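Local structure of type 4 fimbrial biogenesis protein PilF (Pseudomonas aeruginosa, 2HO1) at residues 216-219 and 220-224; 188-191 and 192-195; 243-246 and 247-250. The protein is an outer-membrane lipoprotein built of tetratricopeptide repeats that is needed to localise the secretin PilQ and assemble it into dodecamers for type IV pili. One frame throughout, in Å; residues are numbered along the deposited sequence.

Interaction 1 of 3, residues 216-219 and 220-224; sequences IRLA and KVFED
The C-terminal end of helix 209-221 and the turn out of it, in the region assigned to the sixth TPR motif, are closed by Leu218 and Ala219 offering their carbonyls to Phe222 and Asp224. Phe222 N donates to Leu218 O at 3.1 Å as the last regular turn ends. Asp224 N then reaches back to Ala219 O over 2.9 Å, but comes from well above that carbonyl plane, 42° out of it, because the chain has already turned away from the helical path at Phe222 and Glu223. The Ala219 methyl also meets the returning chain, with CB 3.4 Å from Asp224 O and 4.1 Å from Asp224 CB.

Phe222 has CG beside its own backbone N (chi1 -67°), which swings the ring back along the helix so that its edge, at CD2, lies 3.2 Å from Leu218 O, near the ring plane. Farther out, Leu218 CD2 and Phe222 CE2 touch loosely at 4.5 Å. Two residues earlier, Lys220 N bonds to Ile216 O, and the extended lysine chain passes Ile216, with CG 3.4 Å from that same oxygen, before its amine bonds to Lys252 O.

Asp224 OD1 caps Thr227 N at the start of helix 225-238, against which Ile216 and Ala219 pack, while Leu218, Val221 and Phe222 face helix 191-202.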
loop_
_atom_site.group_PDB
_atom_site.type_symbol
_atom_site.label_atom_id
_atom_site.label_comp_id
_atom_site.label_asym_id
_atom_site.label_seq_id
_atom_site.Cartn_x
_atom_site.Cartn_y
_atom_site.Cartn_z
ATOM N N ILE A 216 21.198 2.285 -27.421
ATOM C CA ILE A 216 21.395 2.547 -28.835
ATOM C C ILE A 216 20.302 3.471 -29.339
ATOM O O ILE A 216 20.582 4.477 -29.986
ATOM C CB ILE A 216 21.392 1.256 -29.664
ATOM C CG1 ILE A 216 22.733 0.535 -29.532
ATOM C CG2 ILE A 216 21.092 1.564 -31.118
ATOM C CD1 ILE A 216 22.710 -0.888 -30.025
ATOM N N ARG A 217 19.047 3.149 -29.043
ATOM C CA ARG A 217 17.947 4.000 -29.495
ATOM C C ARG A 217 17.980 5.402 -28.854
ATOM O O ARG A 217 17.533 6.375 -29.470
ATOM C CB ARG A 217 16.604 3.314 -29.233
ATOM C CG ARG A 217 16.351 2.098 -30.124
ATOM C CD ARG A 217 15.243 1.242 -29.571
ATOM N NE ARG A 217 14.794 0.190 -30.484
ATOM C CZ ARG A 217 13.966 -0.793 -30.122
ATOM N NH1 ARG A 217 13.517 -0.866 -28.866
ATOM N NH2 ARG A 217 13.590 -1.716 -31.000
ATOM N N LEU A 218 18.517 5.511 -27.638
ATOM C CA LEU A 218 18.606 6.813 -26.986
ATOM C C LEU A 218 19.706 7.639 -27.648
ATOM O O LEU A 218 19.528 8.840 -27.879
ATOM C CB LEU A 218 18.883 6.677 -25.485
ATOM C CG LEU A 218 17.650 6.420 -24.603
ATOM C CD1 LEU A 218 18.065 6.278 -23.141
ATOM C CD2 LEU A 218 16.655 7.565 -24.761
ATOM N N ALA A 219 20.835 7.001 -27.955
ATOM C CA ALA A 219 21.955 7.681 -28.617
ATOM C C ALA A 219 21.465 8.287 -29.934
ATOM O O ALA A 219 21.756 9.440 -30.256
ATOM C CB ALA A 219 23.082 6.688 -28.886
ATOM N N LYS A 220 20.707 7.499 -30.689
ATOM C CA LYS A 220 20.169 7.955 -31.961
ATOM C C LYS A 220 19.344 9.224 -31.786
ATOM O O LYS A 220 19.399 10.126 -32.621
ATOM C CB LYS A 220 19.306 6.868 -32.600
ATOM C CG LYS A 220 20.082 5.643 -33.088
ATOM C CD LYS A 220 19.153 4.725 -33.871
ATOM C CE LYS A 220 19.925 3.683 -34.651
ATOM N NZ LYS A 220 19.119 3.192 -35.801
ATOM N N VAL A 221 18.579 9.294 -30.702
ATOM C CA VAL A 221 17.758 10.468 -30.431
ATOM C C VAL A 221 18.634 11.691 -30.147
ATOM O O VAL A 221 18.334 12.794 -30.600
ATOM C CB VAL A 221 16.803 10.210 -29.231
ATOM C CG1 VAL A 221 16.266 11.523 -28.679
ATOM C CG2 VAL A 221 15.643 9.334 -29.684
ATOM N N PHE A 222 19.719 11.485 -29.408
ATOM C CA PHE A 222 20.629 12.570 -29.065
ATOM C C PHE A 222 21.848 12.594 -29.979
ATOM O O PHE A 222 22.947 12.989 -29.560
ATOM C CB PHE A 222 21.078 12.428 -27.615
ATOM C CG PHE A 222 19.978 12.640 -26.625
ATOM C CD1 PHE A 222 19.702 13.914 -26.140
ATOM C CD2 PHE A 222 19.210 11.567 -26.177
ATOM C CE1 PHE A 222 18.680 14.116 -25.220
ATOM C CE2 PHE A 222 18.188 11.758 -25.261
ATOM C CZ PHE A 222 17.921 13.040 -24.778
ATOM N N GLU A 223 21.638 12.149 -31.220
ATOM C CA GLU A 223 22.676 12.100 -32.253
ATOM C C GLU A 223 24.087 11.901 -31.706
ATOM O O GLU A 223 24.976 12.748 -31.867
ATOM C CB GLU A 223 22.609 13.367 -33.109
ATOM C CG GLU A 223 21.282 13.508 -33.835
ATOM C CD GLU A 223 21.043 14.909 -34.354
ATOM O OE1 GLU A 223 21.220 15.868 -33.566
ATOM O OE2 GLU A 223 20.666 15.047 -35.540
ATOM N N ASP A 224 24.261 10.768 -31.040
ATOM C CA ASP A 224 25.533 10.376 -30.471
ATOM C C ASP A 224 25.921 9.102 -31.240
ATOM O O ASP A 224 25.627 7.986 -30.809
ATOM C CB ASP A 224 25.348 10.095 -28.981
ATOM C CG ASP A 224 26.596 9.558 -28.328
ATOM O OD1 ASP A 224 27.528 9.165 -29.056
ATOM O OD2 ASP A 224 26.632 9.515 -27.081
#

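Interaction 2 of 3, residues 188-191 and 192-195; sequences EREY and VPAR
A sharp interhelical turn in the region assigned to the fifth TPR motif brings Glu190, the N-cap residue, against Pro193 in the first turn of helix 191-202. The preceding helix, 175-187, ends in a Schellman motif with Arg189 at positive phi (72°), and Glu190 follows at once as the centre of an inverse gamma turn, in which Tyr191 N makes a weak 2.9 Å bond to Arg189 O. Two short turns thus reverse the chain between the helices.

The glutamate chain is bent about its CB-CG bond (chi2 -81°), which folds its carboxylate back near the proline instead of sending it straight outward. Its CB lies 4.0 Å from Pro193 CD and OE2 lies 4.1 Å from Pro193 CG, so the glutamate borders the pyrrolidine ring with both its root and its end. Proline suits this place, because its nitrogen has no hydrogen to give and the first turn of a helix does not need one there.

A helical bond runs from Arg195 N to Tyr191 O, 2.8 Å long with an N-H...O angle of 165°. Arg189 O lies over one face of the Tyr191 ring, 3.3 Å above the plane and displaced toward the rim. Leu185 of helix 175-187 packs against Glu190, Pro193 and Ala194, so the turn is packed against that helix. Such a tight link between antiparallel neighbours is characteristic of the helix-turn-helix unit repeated in TPR proteins.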
loop_
_atom_site.group_PDB
_atom_site.type_symbol
_atom_site.label_atom_id
_atom_site.label_comp_id
_atom_site.label_asym_id
_atom_site.label_seq_id
_atom_site.Cartn_x
_atom_site.Cartn_y
_atom_site.Cartn_z
ATOM N N GLU A 188 7.633 6.752 -23.277
ATOM C CA GLU A 188 6.756 7.924 -23.141
ATOM C C GLU A 188 7.247 9.094 -23.994
ATOM O O GLU A 188 6.648 10.170 -23.974
ATOM C CB GLU A 188 6.736 8.438 -21.698
ATOM C CG GLU A 188 5.911 7.661 -20.702
ATOM C CD GLU A 188 6.063 8.211 -19.290
ATOM O OE1 GLU A 188 6.118 9.446 -19.132
ATOM O OE2 GLU A 188 6.116 7.415 -18.336
ATOM N N ARG A 189 8.361 8.897 -24.692
ATOM C CA ARG A 189 8.955 9.943 -25.520
ATOM C C ARG A 189 9.608 11.041 -24.669
ATOM O O ARG A 189 9.985 12.077 -25.193
ATOM C CB ARG A 189 7.897 10.574 -26.426
ATOM C CG ARG A 189 7.216 9.620 -27.381
ATOM C CD ARG A 189 8.016 9.446 -28.655
ATOM N NE ARG A 189 7.320 8.615 -29.635
ATOM C CZ ARG A 189 6.082 8.840 -30.076
ATOM N NH1 ARG A 189 5.382 9.878 -29.622
ATOM N NH2 ARG A 189 5.547 8.036 -30.989
ATOM N N GLU A 190 9.725 10.820 -23.364
ATOM C CA GLU A 190 10.354 11.771 -22.449
ATOM C C GLU A 190 11.860 11.511 -22.484
ATOM O O GLU A 190 12.464 11.170 -21.461
ATOM C CB GLU A 190 9.855 11.527 -21.028
ATOM C CG GLU A 190 8.491 12.080 -20.692
ATOM C CD GLU A 190 8.554 13.563 -20.372
ATOM O OE1 GLU A 190 8.588 14.372 -21.329
ATOM O OE2 GLU A 190 8.588 13.911 -19.164
ATOM N N TYR A 191 12.464 11.695 -23.658
ATOM C CA TYR A 191 13.880 11.422 -23.873
ATOM C C TYR A 191 14.927 11.973 -22.932
ATOM O O TYR A 191 15.879 11.269 -22.618
ATOM C CB TYR A 191 14.273 11.800 -25.298
ATOM C CG TYR A 191 13.404 11.152 -26.339
ATOM C CD1 TYR A 191 13.323 9.761 -26.445
ATOM C CD2 TYR A 191 12.630 11.924 -27.202
ATOM C CE1 TYR A 191 12.494 9.160 -27.390
ATOM C CE2 TYR A 191 11.800 11.333 -28.140
ATOM C CZ TYR A 191 11.741 9.957 -28.229
ATOM O OH TYR A 191 10.941 9.388 -29.176
ATOM N N VAL A 192 14.796 13.214 -22.481
ATOM C CA VAL A 192 15.829 13.742 -21.599
ATOM C C VAL A 192 15.805 13.068 -20.244
ATOM O O VAL A 192 16.850 12.714 -19.702
ATOM C CB VAL A 192 15.724 15.292 -21.445
ATOM C CG1 VAL A 192 16.776 15.804 -20.452
ATOM C CG2 VAL A 192 15.958 15.936 -22.795
ATOM N N PRO A 193 14.614 12.905 -19.647
ATOM C CA PRO A 193 14.614 12.235 -18.341
ATOM C C PRO A 193 15.065 10.771 -18.559
ATOM O O PRO A 193 15.790 10.207 -17.743
ATOM C CB PRO A 193 13.153 12.312 -17.903
ATOM C CG PRO A 193 12.621 13.468 -18.641
ATOM C CD PRO A 193 13.275 13.399 -19.992
ATOM N N ALA A 194 14.634 10.185 -19.672
ATOM C CA ALA A 194 14.979 8.798 -20.002
ATOM C C ALA A 194 16.485 8.620 -20.017
ATOM O O ALA A 194 17.041 7.749 -19.349
ATOM C CB ALA A 194 14.400 8.426 -21.365
ATOM N N ARG A 195 17.135 9.477 -20.795
ATOM C CA ARG A 195 18.577 9.471 -20.944
ATOM C C ARG A 195 19.253 9.633 -19.607
ATOM O O ARG A 195 20.253 8.989 -19.297
ATOM C CB ARG A 195 18.989 10.615 -21.848
ATOM C CG ARG A 195 20.482 10.777 -21.947
ATOM C CD ARG A 195 20.837 11.832 -22.950
ATOM N NE ARG A 195 22.204 11.653 -23.403
ATOM C CZ ARG A 195 22.842 12.523 -24.172
ATOM N NH1 ARG A 195 22.225 13.634 -24.558
ATOM N NH2 ARG A 195 24.088 12.272 -24.565
#

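Interaction 3 of 3, residues 243-246 and 247-250; sequences LEYQ and EFQA
Tyr245 meets two residues of the next turn, Gln249 with CG over one ring face and Phe248 obliquely, both from the same side of the ring plane. With CG anti to the backbone N (chi1 -179°), the tyrosine side chain stands out from the helix and leans toward its C-terminal end, which brings the ring beside Gln249; there Gln249 CG sits 3.9 Å from the Tyr245 ring centroid and 16° off the normal, a CH-pi contact. The glutamine amide is turned 44° against the ring, and its NE2 comes within 2.9 Å of Tyr245 OH. Phe248 points its edge at the tyrosine instead: Tyr245 CE1 lies near the phenylalanine plane, 3.8 Å from Phe248 CD2.

These side chains belong to helix 243-249, the last helix of the TPR superhelix, whose backbone bonds run from Glu247 N to Leu243 O, from Phe248 N to Glu244 O and from Gln249 N to Tyr245 O. Tyr245 and Phe248 both pack on Leu235 of helix 225-238, and Phe248 also on Ile216 of helix 209-221.

Farther round the helix, the extended Glu247 chain crosses Leu243 at a slant. Its CG packs 3.8 Å from Leu243 CD1, and OE2 ends 3.6 Å from Leu243 CG, so the leucine borders the carboxylate with hydrocarbon. The other oxygen, OE1, forms a salt bridge with Arg217.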
loop_
_atom_site.group_PDB
_atom_site.type_symbol
_atom_site.label_atom_id
_atom_site.label_comp_id
_atom_site.label_asym_id
_atom_site.label_seq_id
_atom_site.Cartn_x
_atom_site.Cartn_y
_atom_site.Cartn_z
ATOM N N LEU A 243 16.997 -11.151 -29.981
ATOM C CA LEU A 243 16.025 -10.473 -30.821
ATOM C C LEU A 243 16.457 -9.013 -30.895
ATOM O O LEU A 243 16.241 -8.344 -31.908
ATOM C CB LEU A 243 14.618 -10.571 -30.229
ATOM C CG LEU A 243 13.610 -9.592 -30.855
ATOM C CD1 LEU A 243 13.644 -9.711 -32.374
ATOM C CD2 LEU A 243 12.208 -9.862 -30.332
ATOM N N GLU A 244 17.078 -8.531 -29.819
ATOM C CA GLU A 244 17.549 -7.152 -29.769
ATOM C C GLU A 244 18.518 -6.856 -30.898
ATOM O O GLU A 244 18.410 -5.820 -31.550
ATOM C CB GLU A 244 18.253 -6.850 -28.446
ATOM C CG GLU A 244 17.335 -6.610 -27.259
ATOM C CD GLU A 244 16.724 -7.883 -26.698
ATOM O OE1 GLU A 244 17.165 -8.997 -27.070
ATOM O OE2 GLU A 244 15.807 -7.763 -25.862
ATOM N N TYR A 245 19.479 -7.752 -31.121
ATOM C CA TYR A 245 20.452 -7.525 -32.185
ATOM C C TYR A 245 19.788 -7.548 -33.559
ATOM O O TYR A 245 20.186 -6.830 -34.474
ATOM C CB TYR A 245 21.560 -8.570 -32.149
ATOM C CG TYR A 245 22.581 -8.330 -33.223
ATOM C CD1 TYR A 245 23.309 -7.139 -33.262
ATOM C CD2 TYR A 245 22.802 -9.272 -34.225
ATOM C CE1 TYR A 245 24.234 -6.888 -34.272
ATOM C CE2 TYR A 245 23.729 -9.037 -35.240
ATOM C CZ TYR A 245 24.442 -7.843 -35.259
ATOM O OH TYR A 245 25.368 -7.612 -36.256
ATOM N N GLN A 246 18.778 -8.390 -33.689
ATOM C CA GLN A 246 18.036 -8.513 -34.924
ATOM C C GLN A 246 17.392 -7.163 -35.247
ATOM O O GLN A 246 17.488 -6.665 -36.372
ATOM C CB GLN A 246 16.968 -9.588 -34.744
ATOM C CG GLN A 246 15.980 -9.703 -35.874
ATOM C CD GLN A 246 14.836 -10.635 -35.530
ATOM O OE1 GLN A 246 15.036 -11.838 -35.348
ATOM N NE2 GLN A 246 13.625 -10.082 -35.426
ATOM N N GLU A 247 16.740 -6.573 -34.247
ATOM C CA GLU A 247 16.085 -5.279 -34.413
ATOM C C GLU A 247 17.111 -4.190 -34.699
ATOM O O GLU A 247 16.879 -3.307 -35.515
ATOM C CB GLU A 247 15.310 -4.902 -33.151
ATOM C CG GLU A 247 14.322 -5.934 -32.678
ATOM C CD GLU A 247 13.603 -5.493 -31.422
ATOM O OE1 GLU A 247 12.779 -4.560 -31.509
ATOM O OE2 GLU A 247 13.869 -6.065 -30.345
ATOM N N PHE A 248 18.242 -4.248 -34.011
ATOM C CA PHE A 248 19.287 -3.260 -34.214
ATOM C C PHE A 248 19.666 -3.189 -35.682
ATOM O O PHE A 248 19.825 -2.104 -36.249
ATOM C CB PHE A 248 20.525 -3.613 -33.404
ATOM C CG PHE A 248 21.711 -2.782 -33.751
ATOM C CD1 PHE A 248 21.628 -1.401 -33.734
ATOM C CD2 PHE A 248 22.911 -3.376 -34.106
ATOM C CE1 PHE A 248 22.720 -0.616 -34.066
ATOM C CE2 PHE A 248 24.016 -2.600 -34.441
ATOM C CZ PHE A 248 23.919 -1.216 -34.420
ATOM N N GLN A 249 19.818 -4.363 -36.287
ATOM C CA GLN A 249 20.181 -4.461 -37.692
ATOM C C GLN A 249 19.110 -3.802 -38.552
ATOM O O GLN A 249 19.416 -3.217 -39.582
ATOM C CB GLN A 249 20.364 -5.929 -38.092
ATOM C CG GLN A 249 21.382 -6.668 -37.238
ATOM C CD GLN A 249 21.816 -7.991 -37.842
ATOM O OE1 GLN A 249 20.991 -8.850 -38.165
ATOM N NE2 GLN A 249 23.123 -8.163 -37.996
ATOM N N ALA A 250 17.856 -3.891 -38.131
ATOM C CA ALA A 250 16.777 -3.266 -38.884
ATOM C C ALA A 250 16.887 -1.749 -38.713
ATOM O O ALA A 250 15.954 -1.009 -39.021
ATOM C CB ALA A 250 15.431 -3.754 -38.381
#

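From the N terminus the three contacts come in series, and none nests within or crosses another. Interaction 2 closes the turn between helices 175-187 and 191-202, interaction 1 the turn from helix 209-221 into helix 225-238, and interaction 3 lies within the terminal helix 243-249. Interaction 1 touches both others, and so joins helix 209-221 to helix 191-202 and to the terminal helix. Toward interaction 2, Phe222 makes a cation-pi contact with Arg195 and Val221 CG1 packs 3.7 Å from Tyr191 CG. The tie to interaction 3 is the Arg217-Glu247 salt bridge, together with Ile216 against Phe248. Interactions 2 and 3 do not touch, their nearest atoms being about 14 Å apart.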